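Local coordinates for protein B-agarase (Agarivorans gilvus, PDB 5Z6P) that is a family 50 glycoside hydrolase with agarase activity, probably cleaving the beta-galactosidic linkages of agarose, at residues F40-S45 against E49-S54; F97-R102 against T109-N114; I113-F116 against M122-R125; Q134-V139 against N205-S210. One frame throughout, in Å; residues are numbered along the deposited sequence.

Overall arrangement
From the N terminus, contact 1 closes a short loop between strand 36-38 and strand 51-54. Contact 2 follows, folding strand 95-103 back over strand 109-117 without pairing their backbones. Contact 3 is the hairpin of strands 109-117 and 122-129; it begins where contact 2 ends and shares Ile113 and Asn114 with it. Contact 4 closes the longest loop, bringing 134-139 to 205-210 across 65 intervening residues. Contacts 1 and 4 stand in series with the others, while 2 and 3 overlap on strand 109-117. Contacts 2 and 4 meet at strand 95-103, with centres about 9 Å apart, while Phe206 connects contact 4 to the aromatic rings of contact 1. All lie in the agarase CBM-like region.

Contact 1 of 4, residues F40-S45 against E49-S54; sequences FDFSQS and EEFSFS
Phe40, Phe42 and Phe51 meet through their rings, and the aromatic pairs carry most of this contact. Phe51 directs its CE1-CZ edge onto one face of Phe40 in a T-shaped pair, with the centroids 4.9 Å apart and the planes at 64°. The nearest carbons, Phe51 CE1 and Phe40 CE2, are 3.5 Å apart, and the edge sits off-centre toward the rim of the Phe40 ring. Phe42 repeats the theme with roles exchanged: its own edge faces Phe51 in an offset edge-to-face pair, Phe42 CZ lying 3.9 Å from Phe51 CZ.

A second kind of contact is made by Glu50. Bent at chi2 (94°), its chain curls so that Glu50 CD comes 3.7 Å from Phe40 CE1, with OE2 near the ring plane at the edge, where the weakly positive ring hydrogens would suit a carboxylate.

Within 40-45, Asp41 OD1 accepts from Ser43 N at 3.0 Å, an Asx turn that bends the chain just beyond Phe40; Ser43 OG is bonded to Glu63. Ile81 of the paired strand 76-81 and Leu65 of strand 64-69 also touch Phe51. Flat, bulky phenylalanines thus fill the space between loop and strand as a compact aromatic cluster.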
loop_
_atom_site.group_PDB
_atom_site.type_symbol
_atom_site.label_atom_id
_atom_site.label_comp_id
_atom_site.label_asym_id
_atom_site.label_seq_id
_atom_site.Cartn_x
_atom_site.Cartn_y
_atom_site.Cartn_z
ATOM N N PHE A 40 17.311 -12.767 -28.759
ATOM C CA PHE A 40 16.486 -13.549 -29.671
ATOM C C PHE A 40 16.611 -13.079 -31.104
ATOM O O PHE A 40 17.330 -12.131 -31.402
ATOM C CB PHE A 40 15.015 -13.491 -29.248
ATOM C CG PHE A 40 14.784 -13.911 -27.836
ATOM C CD1 PHE A 40 15.179 -15.164 -27.405
ATOM C CD2 PHE A 40 14.171 -13.063 -26.940
ATOM C CE1 PHE A 40 14.981 -15.558 -26.107
ATOM C CE2 PHE A 40 13.972 -13.448 -25.636
ATOM C CZ PHE A 40 14.379 -14.702 -25.217
ATOM N N ASP A 41 15.901 -13.761 -31.992
ATOM C CA ASP A 41 15.804 -13.342 -33.381
ATOM C C ASP A 41 14.342 -13.274 -33.776
ATOM O O ASP A 41 13.696 -14.303 -33.945
ATOM C CB ASP A 41 16.562 -14.300 -34.296
ATOM C CG ASP A 41 16.572 -13.840 -35.737
ATOM O OD1 ASP A 41 16.218 -12.670 -35.989
ATOM O OD2 ASP A 41 16.954 -14.642 -36.612
ATOM N N PHE A 42 13.821 -12.061 -33.909
ATOM C CA PHE A 42 12.424 -11.880 -34.260
ATOM C C PHE A 42 12.266 -11.749 -35.778
ATOM O O PHE A 42 11.202 -11.382 -36.268
ATOM C CB PHE A 42 11.834 -10.656 -33.553
ATOM C CG PHE A 42 11.429 -10.898 -32.119
ATOM C CD1 PHE A 42 11.778 -12.060 -31.463
ATOM C CD2 PHE A 42 10.681 -9.954 -31.439
ATOM C CE1 PHE A 42 11.399 -12.273 -30.160
ATOM C CE2 PHE A 42 10.297 -10.158 -30.135
ATOM C CZ PHE A 42 10.653 -11.321 -29.493
ATOM N N SER A 43 13.330 -12.059 -36.512
ATOM C CA SER A 43 13.298 -12.026 -37.974
ATOM C C SER A 43 12.529 -13.201 -38.536
ATOM O O SER A 43 12.044 -13.147 -39.659
ATOM C CB SER A 43 14.710 -12.037 -38.564
ATOM O OG SER A 43 15.440 -10.887 -38.191
ATOM N N GLN A 44 12.425 -14.265 -37.754
ATOM C CA GLN A 44 11.881 -15.518 -38.258
ATOM C C GLN A 44 10.367 -15.505 -38.311
ATOM O O GLN A 44 9.716 -14.609 -37.779
ATOM C CB GLN A 44 12.355 -16.690 -37.398
ATOM C CG GLN A 44 13.829 -16.642 -37.020
ATOM C CD GLN A 44 14.768 -16.949 -38.176
ATOM O OE1 GLN A 44 14.347 -17.110 -39.320
ATOM N NE2 GLN A 44 16.055 -17.037 -37.874
ATOM N N SER A 45 9.813 -16.526 -38.951
ATOM C CA SER A 45 8.373 -16.644 -39.100
ATOM C C SER A 45 7.695 -16.882 -37.763
ATOM O O SER A 45 6.516 -16.568 -37.581
ATOM C CB SER A 45 8.027 -17.783 -40.066
ATOM O OG SER A 45 8.462 -19.033 -39.556
ATOM N N GLU A 49 11.487 -20.740 -29.081
ATOM C CA GLU A 49 10.885 -21.721 -28.193
ATOM C C GLU A 49 10.760 -21.214 -26.742
ATOM O O GLU A 49 9.928 -21.709 -25.974
ATOM C CB GLU A 49 11.690 -23.026 -28.249
ATOM C CG GLU A 49 10.836 -24.308 -28.284
ATOM C CD GLU A 49 10.068 -24.523 -29.605
ATOM O OE1 GLU A 49 10.677 -24.911 -30.616
ATOM O OE2 GLU A 49 8.852 -24.298 -29.633
ATOM N N GLU A 50 11.548 -20.203 -26.378
ATOM C CA GLU A 50 11.548 -19.710 -25.004
ATOM C C GLU A 50 10.231 -19.064 -24.590
ATOM O O GLU A 50 9.973 -18.914 -23.405
ATOM C CB GLU A 50 12.686 -18.704 -24.782
ATOM C CG GLU A 50 14.087 -19.292 -24.762
ATOM C CD GLU A 50 14.759 -19.241 -26.120
ATOM O OE1 GLU A 50 14.054 -19.056 -27.139
ATOM O OE2 GLU A 50 15.995 -19.390 -26.168
ATOM N N PHE A 51 9.397 -18.683 -25.547
ATOM C CA PHE A 51 8.199 -17.898 -25.234
ATOM C C PHE A 51 6.916 -18.697 -25.033
ATOM O O PHE A 51 6.547 -19.493 -25.873
ATOM C CB PHE A 51 7.944 -16.875 -26.335
ATOM C CG PHE A 51 8.860 -15.690 -26.288
ATOM C CD1 PHE A 51 10.104 -15.738 -26.877
ATOM C CD2 PHE A 51 8.461 -14.522 -25.670
ATOM C CE1 PHE A 51 10.931 -14.655 -26.831
ATOM C CE2 PHE A 51 9.293 -13.438 -25.628
ATOM C CZ PHE A 51 10.524 -13.501 -26.208
ATOM N N SER A 52 6.235 -18.454 -23.921
ATOM C CA SER A 52 4.876 -18.942 -23.728
ATOM C C SER A 52 4.015 -17.860 -23.089
ATOM O O SER A 52 4.526 -16.843 -22.621
ATOM C CB SER A 52 4.852 -20.217 -22.880
ATOM O OG SER A 52 5.620 -20.083 -21.705
ATOM N N PHE A 53 2.709 -18.095 -23.065
ATOM C CA PHE A 53 1.747 -17.061 -22.717
ATOM C C PHE A 53 0.611 -17.616 -21.884
ATOM O O PHE A 53 0.293 -18.792 -21.970
ATOM C CB PHE A 53 1.188 -16.406 -23.988
ATOM C CG PHE A 53 2.255 -15.811 -24.877
ATOM C CD1 PHE A 53 2.910 -16.585 -25.818
ATOM C CD2 PHE A 53 2.614 -14.486 -24.747
ATOM C CE1 PHE A 53 3.894 -16.038 -26.610
ATOM C CE2 PHE A 53 3.591 -13.933 -25.546
ATOM C CZ PHE A 53 4.237 -14.710 -26.471
ATOM N N SER A 54 0.027 -16.755 -21.066
ATOM C CA SER A 54 -1.174 -17.070 -20.318
ATOM C C SER A 54 -2.099 -15.856 -20.273
ATOM O O SER A 54 -1.748 -14.816 -19.698
ATOM C CB SER A 54 -0.829 -17.521 -18.906
ATOM O OG SER A 54 -1.971 -17.455 -18.080
#

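Contact 2 of 4, residues F97-R102 against T109-N114; sequences FAFDAR and TQMFIN
Phe99 reaches Met111 and Ile113 because its ring carbon CG sits between the backbone N and the carbonyl carbon, the crowded position (chi1 59°), from which the ring projects across the gap between the strands. Met111 answers from the other side: its chain runs out extended as far as SD and turns there (chi3 143°), laying the terminal methyl against the end of the ring. Met111 CE is 3.3 Å from Phe99 CZ, a tight fit, and Met111 SD lies 5.2 Å from the Phe99 ring centroid, oblique to the ring, making this a Met-aromatic contact. A long, flexible thioether suits a place where an apolar tip must be fitted to a rigid ring.

The axes of the two segments are 10.6 Å apart and run at 155°, close to antiparallel. That spacing is too wide for backbone pairing and belongs to strands of facing layers joined through side chains, consistent with a beta-sandwich such as many carbohydrate-binding modules have.

Ile113 supplies the second half of the packing. Its CG1 approaches the edge of Phe99, 4.0 Å from Phe99 CE1, while the other branch, CG2, turns to Phe97 and lies 4.3 Å from Phe97 CE2. Branching at CB lets one isoleucine serve both rings. Ile127 of strand 122-129 also touches Phe99 and Ile113, and the ring of Phe206, on strand 199-210, meets that of Phe99.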
loop_
_atom_site.group_PDB
_atom_site.type_symbol
_atom_site.label_atom_id
_atom_site.label_comp_id
_atom_site.label_asym_id
_atom_site.label_seq_id
_atom_site.Cartn_x
_atom_site.Cartn_y
_atom_site.Cartn_z
ATOM N N PHE A 97 18.916 -6.511 -18.198
ATOM C CA PHE A 97 17.994 -7.134 -19.125
ATOM C C PHE A 97 17.127 -6.005 -19.687
ATOM O O PHE A 97 16.607 -5.187 -18.938
ATOM C CB PHE A 97 17.154 -8.213 -18.437
ATOM C CG PHE A 97 16.012 -8.705 -19.268
ATOM C CD1 PHE A 97 16.225 -9.593 -20.305
ATOM C CD2 PHE A 97 14.721 -8.264 -19.024
ATOM C CE1 PHE A 97 15.166 -10.041 -21.083
ATOM C CE2 PHE A 97 13.659 -8.707 -19.801
ATOM C CZ PHE A 97 13.883 -9.595 -20.828
ATOM N N ALA A 98 17.002 -5.934 -21.006
ATOM C CA ALA A 98 16.336 -4.806 -21.632
ATOM C C ALA A 98 15.443 -5.224 -22.798
ATOM O O ALA A 98 15.618 -6.286 -23.386
ATOM C CB ALA A 98 17.355 -3.801 -22.100
ATOM N N PHE A 99 14.474 -4.377 -23.110
ATOM C CA PHE A 99 13.646 -4.551 -24.295
ATOM C C PHE A 99 12.965 -3.234 -24.617
ATOM O O PHE A 99 12.905 -2.333 -23.785
ATOM C CB PHE A 99 12.604 -5.657 -24.094
ATOM C CG PHE A 99 11.668 -5.415 -22.942
ATOM C CD1 PHE A 99 11.986 -5.864 -21.672
ATOM C CD2 PHE A 99 10.470 -4.750 -23.130
ATOM C CE1 PHE A 99 11.132 -5.650 -20.613
ATOM C CE2 PHE A 99 9.612 -4.540 -22.076
ATOM C CZ PHE A 99 9.953 -4.980 -20.817
ATOM N N ASP A 100 12.446 -3.121 -25.826
ATOM C CA ASP A 100 11.723 -1.919 -26.202
ATOM C C ASP A 100 10.247 -2.231 -26.205
ATOM O O ASP A 100 9.870 -3.364 -26.462
ATOM C CB ASP A 100 12.178 -1.410 -27.568
ATOM C CG ASP A 100 13.613 -0.925 -27.555
ATOM O OD1 ASP A 100 14.150 -0.676 -26.454
ATOM O OD2 ASP A 100 14.202 -0.791 -28.642
ATOM N N ALA A 101 9.420 -1.232 -25.918
ATOM C CA ALA A 101 7.982 -1.432 -25.878
ATOM C C ALA A 101 7.204 -0.190 -26.303
ATOM O O ALA A 101 7.582 0.925 -25.963
ATOM C CB ALA A 101 7.561 -1.854 -24.486
ATOM N N ARG A 102 6.120 -0.415 -27.045
ATOM C CA ARG A 102 5.113 0.597 -27.353
ATOM C C ARG A 102 3.754 0.112 -26.886
ATOM O O ARG A 102 3.462 -1.057 -27.007
ATOM C CB ARG A 102 5.036 0.876 -28.849
ATOM C CG ARG A 102 6.193 1.612 -29.417
ATOM C CD ARG A 102 5.741 2.393 -30.630
ATOM N NE ARG A 102 5.673 1.567 -31.825
ATOM C CZ ARG A 102 4.705 1.636 -32.732
ATOM N NH1 ARG A 102 3.693 2.475 -32.578
ATOM N NH2 ARG A 102 4.748 0.853 -33.791
ATOM N N THR A 109 0.261 1.068 -19.744
ATOM C CA THR A 109 0.338 -0.255 -19.149
ATOM C C THR A 109 1.372 -0.267 -18.048
ATOM O O THR A 109 2.523 0.158 -18.253
ATOM C CB THR A 109 0.733 -1.329 -20.186
ATOM O OG1 THR A 109 -0.226 -1.356 -21.241
ATOM C CG2 THR A 109 0.814 -2.694 -19.534
ATOM N N GLN A 110 0.978 -0.752 -16.880
ATOM C CA GLN A 110 1.952 -1.079 -15.868
ATOM C C GLN A 110 2.324 -2.550 -16.010
ATOM O O GLN A 110 1.492 -3.440 -15.833
ATOM C CB GLN A 110 1.426 -0.781 -14.467
ATOM C CG GLN A 110 2.396 -1.175 -13.347
ATOM C CD GLN A 110 1.841 -0.873 -11.973
ATOM O OE1 GLN A 110 0.704 -0.445 -11.837
ATOM N NE2 GLN A 110 2.646 -1.098 -10.945
ATOM N N MET A 111 3.579 -2.788 -16.342
ATOM C CA MET A 111 4.082 -4.126 -16.540
ATOM C C MET A 111 5.158 -4.497 -15.518
ATOM O O MET A 111 6.118 -3.769 -15.334
ATOM C CB MET A 111 4.638 -4.260 -17.951
ATOM C CG MET A 111 5.288 -5.566 -18.210
ATOM S SD MET A 111 6.013 -5.627 -19.849
ATOM C CE MET A 111 7.435 -6.550 -19.489
ATOM N N PHE A 112 4.984 -5.640 -14.860
ATOM C CA PHE A 112 5.997 -6.176 -13.972
ATOM C C PHE A 112 6.929 -7.123 -14.721
ATOM O O PHE A 112 6.489 -7.942 -15.521
ATOM C CB PHE A 112 5.351 -6.902 -12.788
ATOM C CG PHE A 112 4.794 -5.978 -11.754
ATOM C CD1 PHE A 112 3.612 -5.306 -11.977
ATOM C CD2 PHE A 112 5.451 -5.783 -10.554
ATOM C CE1 PHE A 112 3.096 -4.451 -11.027
ATOM C CE2 PHE A 112 4.943 -4.936 -9.614
ATOM C CZ PHE A 112 3.760 -4.264 -9.858
ATOM N N ILE A 113 8.217 -6.989 -14.461
ATOM C CA ILE A 113 9.213 -7.913 -14.979
ATOM C C ILE A 113 9.756 -8.675 -13.797
ATOM O O ILE A 113 10.471 -8.116 -12.959
ATOM C CB ILE A 113 10.381 -7.206 -15.715
ATOM C CG1 ILE A 113 9.873 -6.338 -16.871
ATOM C CG2 ILE A 113 11.392 -8.222 -16.211
ATOM C CD1 ILE A 113 9.891 -4.838 -16.583
ATOM N N ASN A 114 9.396 -9.950 -13.723
ATOM C CA ASN A 114 9.831 -10.804 -12.640
ATOM C C ASN A 114 10.863 -11.772 -13.172
ATOM O O ASN A 114 10.596 -12.544 -14.084
ATOM C CB ASN A 114 8.643 -11.541 -12.020
ATOM C CG ASN A 114 7.545 -10.598 -11.584
ATOM O OD1 ASN A 114 7.807 -9.504 -11.103
ATOM N ND2 ASN A 114 6.307 -11.013 -11.758
#

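Contact 3 of 4, residues I113-F116 against M122-R125; sequences INIF and MHSR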
loop_
_atom_site.group_PDB
_atom_site.type_symbol
_atom_site.label_atom_id
_atom_site.label_comp_id
_atom_site.label_asym_id
_atom_site.label_seq_id
_atom_site.Cartn_x
_atom_site.Cartn_y
_atom_site.Cartn_z
ATOM N N ILE A 113 8.217 -6.989 -14.461
ATOM C CA ILE A 113 9.213 -7.913 -14.979
ATOM C C ILE A 113 9.756 -8.675 -13.797
ATOM O O ILE A 113 10.471 -8.116 -12.959
ATOM C CB ILE A 113 10.381 -7.206 -15.715
ATOM C CG1 ILE A 113 9.873 -6.338 -16.871
ATOM C CG2 ILE A 113 11.392 -8.222 -16.211
ATOM C CD1 ILE A 113 9.891 -4.838 -16.583
ATOM N N ASN A 114 9.396 -9.950 -13.723
ATOM C CA ASN A 114 9.831 -10.804 -12.640
ATOM C C ASN A 114 10.863 -11.772 -13.172
ATOM O O ASN A 114 10.596 -12.544 -14.084
ATOM C CB ASN A 114 8.643 -11.541 -12.020
ATOM C CG ASN A 114 7.545 -10.598 -11.584
ATOM O OD1 ASN A 114 7.807 -9.504 -11.103
ATOM N ND2 ASN A 114 6.307 -11.013 -11.758
ATOM N N ILE A 115 12.057 -11.713 -12.608
ATOM C CA ILE A 115 13.149 -12.567 -13.041
ATOM C C ILE A 115 13.502 -13.571 -11.943
ATOM O O ILE A 115 13.789 -13.189 -10.809
ATOM C CB ILE A 115 14.350 -11.719 -13.423
ATOM C CG1 ILE A 115 13.891 -10.645 -14.415
ATOM C CG2 ILE A 115 15.443 -12.579 -13.988
ATOM C CD1 ILE A 115 14.918 -9.640 -14.775
ATOM N N PHE A 116 13.449 -14.856 -12.285
ATOM C CA PHE A 116 13.601 -15.941 -11.319
ATOM C C PHE A 116 14.913 -16.680 -11.520
ATOM O O PHE A 116 15.305 -16.935 -12.651
ATOM C CB PHE A 116 12.442 -16.942 -11.444
ATOM C CG PHE A 116 11.081 -16.344 -11.227
ATOM C CD1 PHE A 116 10.421 -15.700 -12.258
ATOM C CD2 PHE A 116 10.457 -16.444 -10.000
ATOM C CE1 PHE A 116 9.169 -15.152 -12.068
ATOM C CE2 PHE A 116 9.198 -15.897 -9.802
ATOM C CZ PHE A 116 8.557 -15.253 -10.841
ATOM N N MET A 122 13.371 -14.257 -6.528
ATOM C CA MET A 122 12.789 -13.479 -7.601
ATOM C C MET A 122 13.193 -12.030 -7.540
ATOM O O MET A 122 13.013 -11.366 -6.535
ATOM C CB MET A 122 11.269 -13.584 -7.547
ATOM C CG MET A 122 10.540 -12.595 -8.424
ATOM S SD MET A 122 8.799 -12.540 -8.009
ATOM C CE MET A 122 8.798 -11.624 -6.468
ATOM N N HIS A 123 13.746 -11.537 -8.633
ATOM C CA HIS A 123 13.979 -10.121 -8.769
ATOM C C HIS A 123 12.785 -9.493 -9.495
ATOM O O HIS A 123 12.576 -9.739 -10.677
ATOM C CB HIS A 123 15.277 -9.883 -9.522
ATOM C CG HIS A 123 15.574 -8.443 -9.775
ATOM N ND1 HIS A 123 16.290 -7.668 -8.897
ATOM C CD2 HIS A 123 15.244 -7.636 -10.810
ATOM C CE1 HIS A 123 16.400 -6.445 -9.381
ATOM N NE2 HIS A 123 15.770 -6.398 -10.539
ATOM N N SER A 124 12.000 -8.684 -8.797
ATOM C CA SER A 124 10.810 -8.106 -9.419
ATOM C C SER A 124 10.844 -6.578 -9.523
ATOM O O SER A 124 10.932 -5.880 -8.513
ATOM C CB SER A 124 9.562 -8.534 -8.648
ATOM O OG SER A 124 8.402 -8.094 -9.309
ATOM N N ARG A 125 10.771 -6.077 -10.755
ATOM C CA ARG A 125 10.646 -4.651 -11.030
ATOM C C ARG A 125 9.385 -4.356 -11.850
ATOM O O ARG A 125 8.762 -5.274 -12.374
ATOM C CB ARG A 125 11.862 -4.140 -11.788
ATOM C CG ARG A 125 13.186 -4.403 -11.108
ATOM C CD ARG A 125 14.162 -3.313 -11.466
ATOM N NE ARG A 125 15.503 -3.563 -10.947
ATOM C CZ ARG A 125 16.337 -2.602 -10.555
ATOM N NH1 ARG A 125 15.959 -1.336 -10.622
ATOM N NH2 ARG A 125 17.541 -2.912 -10.101
#
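Met122 lies beside Phe116, both side chains pointing the same way from a non-hydrogen-bonded pair of the antiparallel hairpin. Along Met122, CB starts 3.8 Å from Phe116 CE2. CG, placed anti to the backbone N (chi1 168°), comes over one face of the ring, 4.2 Å from the Phe116 centroid, in a CH-pi contact. SD continues obliquely past the rim as a Met-aromatic contact, and also comes 4.1 Å from Asn114 CB. The chain then bends at chi3. An unbranched thioether can follow a ring face in this way.

Beneath these side chains the backbones are stitched at two hydrogen-bonded pairs. Ile113 and Arg125 exchange N-H and C=O bonds, as do Ile115 and His123; Ile115 N reaches His123 O at 2.8 Å and nearly straight (173°). Between them, Ser124 OG donates to Asn114 OD1, although the modelled separation of 2.4 Å is doubtfully short. Glu189 takes the amide nitrogen of Asn114.

On the face of Ile113 and Ile115, Arg125 NE donates to His123 NE2 at 2.9 Å, with the acceptor in the guanidinium plane. The rest of the guanidinium is taken by carbonyl oxygens, NH2 by that of disulfide-bonded Cys151 and NH1 by that of Ala171. With NE2 accepting and ND1 bonded to the carbonyl of Ala177, this pattern is consistent with a neutral His123 ring with its hydrogen on ND1, which would let a buried arginine and histidine sit together without two positive charges side by side.

Contact 4 of 4, residues Q134-V139 against N205-S210; sequences QQSFMV and NFRLQS
Met138 packs against Gln209 in the more densely packed, buried part of this contact, the two chains crossing at about a right angle. Bends at chi2 and chi3 turn the thioether of Met138 across the glutamine, so that Met138 SD lies 3.7 Å from Gln209 NE2 and Met138 CE 4.0 Å from Gln209 CG. Methionine is buried here, and its soft, pliable chain fits against both the methylenes and the amide of Gln209. The amide itself is held by Arg207, whose NE donates to Gln209 OE1 at 2.8 Å and 165°, approaching from above the carbonyl plane.

Strands 135-140 and 199-210 are not neighbours: both pair antiparallel with strand 95-103, which runs between them. Their segment axes, 8.6 Å apart, diverge by 65°, so the layer is strongly twisted and the side chains must reach over the middle strand to meet.

Toward the more open end the joining is polar and sparser. Arg207, extended from CG to NE, offers NH2 to Ser136 OG at 3.2 Å, a fairly long bond bent to 145° with the hydroxyl somewhat tilted from the guanidinium plane. NH1 turns instead to Asn205 O, at 2.9 Å. Asp100 of the middle strand forms a salt bridge with Arg207 NH1 and a hydrogen bond with Ser136 OG. Three donor nitrogens let one arginine join its own strand to Asp100 and to Ser136, and serine suits its place because its hydroxyl pairs with both. Gln134 and Asn205 lie on the exposed side, Gln134 NE2 making a weak hydrogen bond to Asp100, and at the opposite end Met138 CE only brushes Ser210 O at 4.3 Å.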
loop_
_atom_site.group_PDB
_atom_site.type_symbol
_atom_site.label_atom_id
_atom_site.label_comp_id
_atom_site.label_asym_id
_atom_site.label_seq_id
_atom_site.Cartn_x
_atom_site.Cartn_y
_atom_site.Cartn_z
ATOM N N GLN A 134 8.235 4.972 -28.997
ATOM C CA GLN A 134 8.875 3.805 -28.432
ATOM C C GLN A 134 9.743 4.202 -27.227
ATOM O O GLN A 134 10.447 5.203 -27.258
ATOM C CB GLN A 134 9.699 3.104 -29.516
ATOM C CG GLN A 134 10.098 1.672 -29.235
ATOM C CD GLN A 134 10.626 0.956 -30.488
ATOM O OE1 GLN A 134 9.979 0.942 -31.536
ATOM N NE2 GLN A 134 11.815 0.372 -30.378
ATOM N N GLN A 135 9.620 3.432 -26.152
ATOM C CA GLN A 135 10.517 3.478 -24.993
ATOM C C GLN A 135 11.519 2.337 -24.945
ATOM O O GLN A 135 11.154 1.228 -25.269
ATOM C CB GLN A 135 9.707 3.389 -23.704
ATOM C CG GLN A 135 8.914 4.583 -23.081
ATOM C CD GLN A 135 7.434 4.589 -23.440
ATOM O OE1 GLN A 135 7.053 5.374 -24.289
ATOM N NE2 GLN A 135 6.713 3.523 -23.067
ATOM N N SER A 136 12.720 2.576 -24.429
ATOM C CA SER A 136 13.615 1.481 -24.036
ATOM C C SER A 136 13.539 1.263 -22.534
ATOM O O SER A 136 13.567 2.222 -21.782
ATOM C CB SER A 136 15.070 1.750 -24.430
ATOM O OG SER A 136 15.298 1.413 -25.783
ATOM N N PHE A 137 13.445 0.010 -22.099
ATOM C CA PHE A 137 13.332 -0.303 -20.680
ATOM C C PHE A 137 14.491 -1.172 -20.223
ATOM O O PHE A 137 14.897 -2.080 -20.922
ATOM C CB PHE A 137 11.996 -0.987 -20.378
ATOM C CG PHE A 137 10.805 -0.124 -20.664
ATOM C CD1 PHE A 137 10.367 0.791 -19.734
ATOM C CD2 PHE A 137 10.149 -0.203 -21.879
ATOM C CE1 PHE A 137 9.297 1.599 -19.995
ATOM C CE2 PHE A 137 9.074 0.588 -22.138
ATOM C CZ PHE A 137 8.644 1.500 -21.192
ATOM N N MET A 138 15.029 -0.869 -19.046
ATOM C CA MET A 138 16.198 -1.560 -18.516
ATOM C C MET A 138 15.928 -2.084 -17.116
ATOM O O MET A 138 15.464 -1.344 -16.250
ATOM C CB MET A 138 17.405 -0.629 -18.478
ATOM C CG MET A 138 17.715 0.084 -19.783
ATOM S SD MET A 138 19.067 -0.704 -20.671
ATOM C CE MET A 138 20.509 -0.150 -19.753
ATOM N N VAL A 139 16.211 -3.360 -16.897
ATOM C CA VAL A 139 16.121 -3.942 -15.570
ATOM C C VAL A 139 17.529 -4.341 -15.125
ATOM O O VAL A 139 18.089 -5.311 -15.630
ATOM C CB VAL A 139 15.196 -5.160 -15.544
ATOM C CG1 VAL A 139 15.036 -5.667 -14.125
ATOM C CG2 VAL A 139 13.850 -4.805 -16.135
ATOM N N ASN A 205 13.348 -6.211 -29.557
ATOM C CA ASN A 205 14.690 -5.828 -29.187
ATOM C C ASN A 205 15.110 -6.239 -27.784
ATOM O O ASN A 205 15.851 -5.532 -27.109
ATOM C CB ASN A 205 14.772 -4.330 -29.375
ATOM C CG ASN A 205 14.595 -3.880 -30.833
ATOM O OD1 ASN A 205 15.370 -3.007 -31.242
ATOM N ND2 ASN A 205 13.882 -4.670 -31.665
ATOM N N PHE A 206 14.704 -7.443 -27.411
ATOM C CA PHE A 206 15.204 -8.092 -26.214
ATOM C C PHE A 206 16.706 -8.278 -26.342
ATOM O O PHE A 206 17.200 -8.718 -27.376
ATOM C CB PHE A 206 14.519 -9.453 -25.958
ATOM C CG PHE A 206 13.068 -9.347 -25.590
ATOM C CD1 PHE A 206 12.102 -9.320 -26.575
ATOM C CD2 PHE A 206 12.673 -9.259 -24.268
ATOM C CE1 PHE A 206 10.777 -9.218 -26.260
ATOM C CE2 PHE A 206 11.332 -9.149 -23.949
ATOM C CZ PHE A 206 10.390 -9.134 -24.951
ATOM N N ARG A 207 17.413 -7.947 -25.266
ATOM C CA ARG A 207 18.859 -7.861 -25.270
ATOM C C ARG A 207 19.410 -7.811 -23.861
ATOM O O ARG A 207 18.682 -7.526 -22.912
ATOM C CB ARG A 207 19.305 -6.615 -26.024
ATOM C CG ARG A 207 18.892 -5.319 -25.348
ATOM C CD ARG A 207 18.811 -4.194 -26.341
ATOM N NE ARG A 207 18.560 -2.902 -25.724
ATOM C CZ ARG A 207 17.394 -2.264 -25.757
ATOM N NH1 ARG A 207 16.362 -2.802 -26.371
ATOM N NH2 ARG A 207 17.262 -1.083 -25.178
ATOM N N LEU A 208 20.705 -8.091 -23.743
ATOM C CA LEU A 208 21.462 -7.768 -22.548
ATOM C C LEU A 208 22.240 -6.499 -22.859
ATOM O O LEU A 208 22.833 -6.375 -23.931
ATOM C CB LEU A 208 22.389 -8.915 -22.149
ATOM C CG LEU A 208 21.639 -10.172 -21.700
ATOM C CD1 LEU A 208 22.576 -11.333 -21.519
ATOM C CD2 LEU A 208 20.884 -9.912 -20.412
ATOM N N GLN A 209 22.205 -5.545 -21.939
ATOM C CA GLN A 209 22.826 -4.257 -22.177
ATOM C C GLN A 209 23.700 -3.836 -21.013
ATOM O O GLN A 209 23.268 -3.850 -19.866
ATOM C CB GLN A 209 21.761 -3.196 -22.445
ATOM C CG GLN A 209 22.327 -1.853 -22.840
ATOM C CD GLN A 209 21.422 -1.107 -23.795
ATOM O OE1 GLN A 209 20.921 -1.674 -24.769
ATOM N NE2 GLN A 209 21.218 0.175 -23.531
ATOM N N SER A 210 24.933 -3.462 -21.330
ATOM C CA SER A 210 25.875 -2.965 -20.342
ATOM C C SER A 210 25.347 -1.705 -19.668
ATOM O O SER A 210 24.753 -0.833 -20.310
ATOM C CB SER A 210 27.226 -2.678 -20.991
ATOM O OG SER A 210 27.189 -1.454 -21.707
#